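Local structure of adenylation domain (Streptomyces sp., 5N9X) at residues T35-D40 with P77-I82; V71-P76 with I82-G87; I433-V438 with S463-A468. The protein is an adenylation domain of the ANL superfamily of AMP-binding enzymes, with ATP and threonine bound. All blocks are in the same frame, centred on the assembly; numbering follows the deposited sequence.

Contact 1: T35-D40 with P77-I82; sequences TALHID and PGANAI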
# COMPACT_ATOMS: atom_id res chain seq x y z
N THR A 35 -10.55 15.97 -17.73
CA THR A 35 -9.73 14.81 -18.06
C THR A 35 -9.69 13.83 -16.89
O THR A 35 -9.23 14.18 -15.80
CB THR A 35 -8.27 15.22 -18.42
OG1 THR A 35 -8.27 16.19 -19.48
CG2 THR A 35 -7.45 14.02 -18.86
N ALA A 36 -10.17 12.61 -17.10
CA ALA A 36 -10.11 11.61 -16.05
C ALA A 36 -8.74 10.90 -16.07
O ALA A 36 -8.12 10.70 -15.02
CB ALA A 36 -11.25 10.61 -16.21
N LEU A 37 -8.29 10.50 -17.26
CA LEU A 37 -7.04 9.78 -17.39
C LEU A 37 -6.09 10.51 -18.31
O LEU A 37 -6.50 11.03 -19.36
CB LEU A 37 -7.26 8.35 -17.92
CG LEU A 37 -8.27 7.44 -17.21
CD1 LEU A 37 -8.34 6.11 -17.91
CD2 LEU A 37 -7.94 7.25 -15.73
N HIS A 38 -4.82 10.55 -17.90
CA HIS A 38 -3.75 11.15 -18.69
C HIS A 38 -2.61 10.14 -18.82
O HIS A 38 -1.88 9.89 -17.86
CB HIS A 38 -3.24 12.43 -18.03
CG HIS A 38 -2.45 13.32 -18.94
ND1 HIS A 38 -2.04 14.58 -18.56
CD2 HIS A 38 -2.02 13.14 -20.21
CE1 HIS A 38 -1.37 15.13 -19.56
NE2 HIS A 38 -1.34 14.29 -20.57
N ILE A 39 -2.45 9.57 -20.01
CA ILE A 39 -1.43 8.55 -20.24
C ILE A 39 -0.50 9.03 -21.35
O ILE A 39 -0.84 8.99 -22.54
CB ILE A 39 -2.06 7.18 -20.59
CG1 ILE A 39 -3.16 6.82 -19.58
CG2 ILE A 39 -1.00 6.08 -20.68
CD1 ILE A 39 -4.55 7.18 -20.03
N ASP A 40 0.67 9.50 -20.92
CA ASP A 40 1.58 10.28 -21.76
C ASP A 40 0.82 11.48 -22.35
O ASP A 40 0.41 12.36 -21.60
CB ASP A 40 2.21 9.40 -22.85
CG ASP A 40 3.20 8.39 -22.29
OD1 ASP A 40 3.88 8.71 -21.29
OD2 ASP A 40 3.26 7.26 -22.82
N PRO A 77 -0.87 -1.10 -16.41
CA PRO A 77 -1.60 0.13 -16.08
C PRO A 77 -1.82 1.00 -17.31
O PRO A 77 -0.91 1.16 -18.13
CB PRO A 77 -0.68 0.84 -15.06
CG PRO A 77 0.67 0.30 -15.33
CD PRO A 77 0.43 -1.15 -15.70
N GLY A 78 -3.02 1.52 -17.45
CA GLY A 78 -3.38 2.32 -18.60
C GLY A 78 -4.89 2.47 -18.72
O GLY A 78 -5.65 1.98 -17.87
N ALA A 79 -5.32 3.15 -19.78
CA ALA A 79 -6.73 3.35 -20.10
C ALA A 79 -7.57 2.07 -19.96
O ALA A 79 -8.57 2.07 -19.26
CB ALA A 79 -6.85 3.92 -21.49
N ASN A 80 -7.16 0.99 -20.62
CA ASN A 80 -7.95 -0.24 -20.63
C ASN A 80 -8.10 -0.85 -19.25
O ASN A 80 -9.17 -1.32 -18.90
CB ASN A 80 -7.35 -1.29 -21.58
CG ASN A 80 -7.18 -0.79 -23.01
OD1 ASN A 80 -8.02 -0.05 -23.55
ND2 ASN A 80 -6.10 -1.23 -23.65
N ALA A 81 -7.03 -0.87 -18.48
CA ALA A 81 -7.07 -1.46 -17.15
C ALA A 81 -8.05 -0.71 -16.24
O ALA A 81 -8.81 -1.33 -15.49
CB ALA A 81 -5.68 -1.48 -16.53
N ILE A 82 -8.04 0.62 -16.33
CA ILE A 82 -8.90 1.45 -15.52
C ILE A 82 -10.36 1.31 -15.93
O ILE A 82 -11.27 1.18 -15.07
CB ILE A 82 -8.49 2.96 -15.61
CG1 ILE A 82 -7.07 3.18 -15.06
CG2 ILE A 82 -9.50 3.82 -14.90
CD1 ILE A 82 -6.92 2.83 -13.56
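L37 holds CG anti to its carbonyl carbon (chi1 -53°), and I82 does the same with CG1, which leaves CG2 of I82 turned to the leucine. Both side chains start toward the opposite segment. They lie alongside each other and run opposite ways. Both methyls of L37 meet I82. CD2 of L37 lies 3.9 Å from CG2 of I82, and CD1 of L37 lies 3.9 Å from CB of I82. CD1 also reaches the helix backbone and sits 3.9 Å from CA of A79. So one leucine touches the helix at two residues, one turn apart. I39, two residues along the strand, also points toward the helix. Its CD1 lies 4.2 Å from CB of A79 and 4.1 Å from the A79 backbone N.

The contact sets strand 35-39 against the first turn of helix 79-90. G78 is the N-cap of this helix, and I82 N bonds back to G78 O at 3.2 Å. The strand runs between 42-45 and 227-230 in a mixed sheet in the AMP-binding part of the chain. A classic beta bulge at A36 and L37, both facing I44, interrupts it. The touching groups are apolar and mostly buried. L49 of helix 46-62 and L228 also pack on L37, while V230 packs on I39. On H38, ND1 is hydrogen-bonded to E227 OE2.

Contact 2: V71-P76 with I82-G87; sequences VALRMP and IAAMLG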
# COMPACT_ATOMS: atom_id res chain seq x y z
N VAL A 71 -14.21 -10.89 -10.41
CA VAL A 71 -13.59 -10.96 -11.72
C VAL A 71 -12.12 -10.55 -11.66
O VAL A 71 -11.78 -9.47 -11.17
CB VAL A 71 -14.33 -10.11 -12.76
CG1 VAL A 71 -13.68 -10.28 -14.11
CG2 VAL A 71 -15.80 -10.53 -12.85
N ALA A 72 -11.26 -11.43 -12.16
CA ALA A 72 -9.83 -11.16 -12.19
C ALA A 72 -9.53 -10.07 -13.20
O ALA A 72 -10.15 -10.00 -14.26
CB ALA A 72 -9.06 -12.40 -12.52
N LEU A 73 -8.55 -9.23 -12.87
CA LEU A 73 -8.09 -8.21 -13.80
C LEU A 73 -6.59 -8.36 -13.95
O LEU A 73 -5.86 -8.27 -12.97
CB LEU A 73 -8.46 -6.80 -13.32
CG LEU A 73 -7.91 -5.68 -14.21
CD1 LEU A 73 -8.60 -5.71 -15.58
CD2 LEU A 73 -8.05 -4.29 -13.58
N ARG A 74 -6.14 -8.60 -15.17
CA ARG A 74 -4.71 -8.78 -15.44
C ARG A 74 -4.25 -7.96 -16.65
O ARG A 74 -4.34 -8.43 -17.79
CB ARG A 74 -4.38 -10.26 -15.63
CG ARG A 74 -2.92 -10.51 -15.80
CD ARG A 74 -2.62 -11.97 -16.09
NE ARG A 74 -1.19 -12.23 -16.00
CZ ARG A 74 -0.30 -11.93 -16.95
NH1 ARG A 74 -0.69 -11.34 -18.08
NH2 ARG A 74 0.98 -12.21 -16.78
N MET A 75 -3.79 -6.74 -16.39
CA MET A 75 -3.45 -5.77 -17.44
C MET A 75 -2.38 -4.79 -16.99
O MET A 75 -2.34 -4.38 -15.84
CB MET A 75 -4.66 -4.93 -17.86
CG MET A 75 -5.80 -5.64 -18.52
SD MET A 75 -6.70 -4.45 -19.53
CE MET A 75 -8.36 -5.07 -19.33
N PRO A 76 -1.53 -4.35 -17.92
CA PRO A 76 -0.62 -3.24 -17.61
C PRO A 76 -1.42 -1.99 -17.26
O PRO A 76 -2.54 -1.86 -17.74
CB PRO A 76 0.15 -3.07 -18.92
CG PRO A 76 -0.76 -3.63 -19.98
CD PRO A 76 -1.42 -4.80 -19.31
N ILE A 82 -8.04 0.62 -16.33
CA ILE A 82 -8.90 1.45 -15.52
C ILE A 82 -10.36 1.31 -15.93
O ILE A 82 -11.27 1.18 -15.07
CB ILE A 82 -8.49 2.96 -15.61
CG1 ILE A 82 -7.07 3.18 -15.06
CG2 ILE A 82 -9.50 3.82 -14.90
CD1 ILE A 82 -6.92 2.83 -13.56
N ALA A 83 -10.60 1.36 -17.24
CA ALA A 83 -11.96 1.27 -17.75
C ALA A 83 -12.54 -0.12 -17.44
O ALA A 83 -13.70 -0.25 -17.05
CB ALA A 83 -11.99 1.57 -19.27
N ALA A 84 -11.71 -1.16 -17.59
CA ALA A 84 -12.12 -2.49 -17.19
C ALA A 84 -12.49 -2.53 -15.71
O ALA A 84 -13.47 -3.17 -15.32
CB ALA A 84 -11.02 -3.50 -17.49
N MET A 85 -11.73 -1.84 -14.88
CA MET A 85 -12.00 -1.98 -13.46
C MET A 85 -13.31 -1.26 -13.12
O MET A 85 -14.10 -1.73 -12.31
CB MET A 85 -10.80 -1.50 -12.64
CG MET A 85 -11.10 -1.32 -11.17
SD MET A 85 -11.49 0.41 -10.85
CE MET A 85 -9.87 0.95 -10.28
N LEU A 86 -13.58 -0.14 -13.79
CA LEU A 86 -14.85 0.54 -13.59
C LEU A 86 -16.00 -0.32 -14.10
O LEU A 86 -17.02 -0.44 -13.44
CB LEU A 86 -14.87 1.89 -14.29
CG LEU A 86 -13.90 2.91 -13.73
CD1 LEU A 86 -13.72 4.08 -14.70
CD2 LEU A 86 -14.40 3.40 -12.41
N GLY A 87 -15.81 -0.93 -15.25
CA GLY A 87 -16.82 -1.81 -15.81
C GLY A 87 -17.15 -2.95 -14.86
O GLY A 87 -18.33 -3.26 -14.61
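Strand 71-74 and the loop after it run beside helix 79-90, with the CA atoms of L73 and M85 7.4 Å apart. The two segments belong to a beta-alpha-beta unit made of strand 70-74, helix 79-90 and strand 94-97. The two strands are parallel neighbours in a four-stranded sheet, and the helix is the crossover between them. This contact is therefore the packing of the crossover helix on the first strand of its own unit.

L73 and M75 point toward the helix from the strand side. A84 points back at them. L73 has CG anti to its backbone N (chi1 176°), and its two methyls part to meet successive helix residues. CD1 lies 3.8 Å from CB of A84. CD2 lies 4.0 Å from CB of M85. The single methyl of A84 is a shared target, because its CB takes both L73 CD1 and the end of M75. L73 and M85 cross obliquely. M85 gives little more than its CB here. Its far end leads away from the strand, and I218 of helix 213-222 packs on the M85 side chain.

V120 of the neighbouring strand 118-121 also touches A84 and M75. On R74, the next residue after L73, NH1 is hydrogen-bonded to D122 O.

M75 follows the strand. Its CG lies anti to the carbonyl carbon, and a bend at chi3 turns the terminal methyl to the helix. There CE of M75 meets CB of A84 at 3.6 Å.

Contact 3: I433-V438 with S463-A468; sequences IELSDV and SRLVCA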
# COMPACT_ATOMS: atom_id res chain seq x y z
N ILE A 433 14.74 -9.42 21.04
CA ILE A 433 15.35 -8.61 20.01
C ILE A 433 14.30 -7.90 19.17
O ILE A 433 13.37 -8.51 18.63
CB ILE A 433 16.25 -9.46 19.09
CG1 ILE A 433 17.36 -10.12 19.91
CG2 ILE A 433 16.85 -8.60 17.99
CD1 ILE A 433 17.97 -11.36 19.29
N GLU A 434 14.47 -6.58 19.10
CA GLU A 434 13.78 -5.76 18.12
C GLU A 434 14.52 -5.83 16.80
O GLU A 434 15.48 -5.08 16.61
CB GLU A 434 13.71 -4.31 18.60
CG GLU A 434 13.19 -4.19 20.00
CD GLU A 434 11.70 -4.39 20.07
OE1 GLU A 434 11.02 -4.07 19.07
OE2 GLU A 434 11.22 -4.86 21.13
N LEU A 435 14.10 -6.72 15.90
CA LEU A 435 14.79 -6.90 14.62
C LEU A 435 14.89 -5.55 13.89
O LEU A 435 15.90 -5.23 13.28
CB LEU A 435 14.06 -7.95 13.76
CG LEU A 435 14.11 -9.40 14.28
CD1 LEU A 435 13.20 -10.33 13.52
CD2 LEU A 435 15.52 -9.98 14.31
N SER A 436 13.83 -4.76 14.01
CA SER A 436 13.77 -3.46 13.37
C SER A 436 14.80 -2.44 13.90
O SER A 436 15.27 -1.60 13.15
CB SER A 436 12.35 -2.90 13.51
OG SER A 436 12.24 -1.64 12.89
N ASP A 437 15.16 -2.53 15.18
CA ASP A 437 16.25 -1.72 15.75
C ASP A 437 17.63 -2.09 15.23
O ASP A 437 18.50 -1.22 15.04
CB ASP A 437 16.28 -1.84 17.28
CG ASP A 437 15.10 -1.17 17.95
OD1 ASP A 437 14.19 -0.66 17.25
OD2 ASP A 437 15.08 -1.18 19.20
N VAL A 438 17.87 -3.38 15.03
CA VAL A 438 19.13 -3.85 14.45
C VAL A 438 19.27 -3.29 13.05
O VAL A 438 20.35 -2.86 12.63
CB VAL A 438 19.20 -5.37 14.36
CG1 VAL A 438 20.64 -5.81 14.19
CG2 VAL A 438 18.54 -6.01 15.57
N SER A 463 19.98 -21.54 15.60
CA SER A 463 19.23 -20.35 15.19
C SER A 463 20.05 -19.08 15.45
O SER A 463 20.37 -18.78 16.60
CB SER A 463 17.89 -20.26 15.91
OG SER A 463 16.86 -20.91 15.17
N ARG A 464 20.37 -18.33 14.39
CA ARG A 464 21.16 -17.11 14.56
C ARG A 464 20.66 -15.88 13.79
O ARG A 464 20.02 -15.99 12.73
CB ARG A 464 22.63 -17.37 14.17
CG ARG A 464 23.37 -18.44 14.97
CD ARG A 464 24.84 -18.57 14.57
NE ARG A 464 25.00 -19.52 13.47
CZ ARG A 464 25.48 -19.22 12.26
NH1 ARG A 464 25.87 -17.98 11.98
NH2 ARG A 464 25.57 -20.16 11.34
N LEU A 465 20.98 -14.72 14.37
CA LEU A 465 20.77 -13.41 13.77
C LEU A 465 21.55 -13.20 12.48
O LEU A 465 22.78 -13.34 12.45
CB LEU A 465 21.17 -12.32 14.76
CG LEU A 465 20.05 -11.51 15.41
CD1 LEU A 465 20.61 -10.25 16.03
CD2 LEU A 465 19.01 -11.19 14.37
N VAL A 466 20.84 -12.81 11.43
CA VAL A 466 21.42 -12.65 10.11
C VAL A 466 20.98 -11.30 9.53
O VAL A 466 19.94 -10.77 9.91
CB VAL A 466 21.01 -13.85 9.21
CG1 VAL A 466 21.25 -13.59 7.76
CG2 VAL A 466 21.78 -15.08 9.64
N CYS A 467 21.81 -10.74 8.65
CA CYS A 467 21.49 -9.48 7.99
C CYS A 467 21.78 -9.52 6.50
O CYS A 467 22.86 -9.94 6.09
CB CYS A 467 22.25 -8.32 8.62
SG CYS A 467 22.10 -6.77 7.68
N ALA A 468 20.82 -9.08 5.70
CA ALA A 468 21.13 -8.70 4.33
C ALA A 468 21.05 -7.16 4.22
O ALA A 468 20.24 -6.50 4.90
CB ALA A 468 20.19 -9.37 3.35
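The chain passes from strand 431-434 straight into helix 435-443 within the segment 433-438, and strand 463-470 runs past this junction. The CA atoms of L435 and L465 are the nearest across the gap, 8.9 Å apart. Side chains fill the distance. E434 is the N-cap, and its carbonyl oxygen takes weak bonds from D437 N, at 2.9 Å, and V438 N.

L465 carries the contact from its side. It points toward the junction, and each of its methyls meets a different residue there. CD2 lies 3.7 Å from CD2 of L435, methyl against methyl. CD1 lies 4.3 Å from CD1 of I433. L435 has CG anti to its carbonyl carbon. From there the chain is extended to CD1 (chi2 171°), and the other branch, CD2, makes the contact with the strand.

Strand 463-470 is the middle strand of a three-stranded mixed sheet, between 450-457 and 501-505. It lies in the C-terminal domain of the AMP-binding enzyme family. The contact thus joins the first turn of helix 435-443 and the end of the two-stranded hairpin 425-434 to this sheet. V453 touches both L465 and V438. V426 packs on L435, and L428 packs on I433. All three touching residues are buried. R464 is held elsewhere, by a salt bridge to D462 and a cation-pi contact with F458. The side chain of L435 is about 13 Å from the bound ATP.

In the fold
Contacts 1 and 2 are neighbours, with centres 12 Å apart. Both use helix 79-90, and they share I82. Their segments alternate along the chain: 35-40, 71-76, 77-82, then 82-87. They join the same helix to strands of two different sheets, 35-39 of a mixed sheet and 70-74 of a parallel one. They also touch directly, as A81 CB is 3.4 Å from P76 O. Contact 3 comes later in the chain, in the C-terminal region. Its centre is 43 Å from that of contact 1 and 40 Å from that of contact 2, on the opposite side of the chain's centre. It touches neither and probably belongs to a separate apolar core in the C-terminal part.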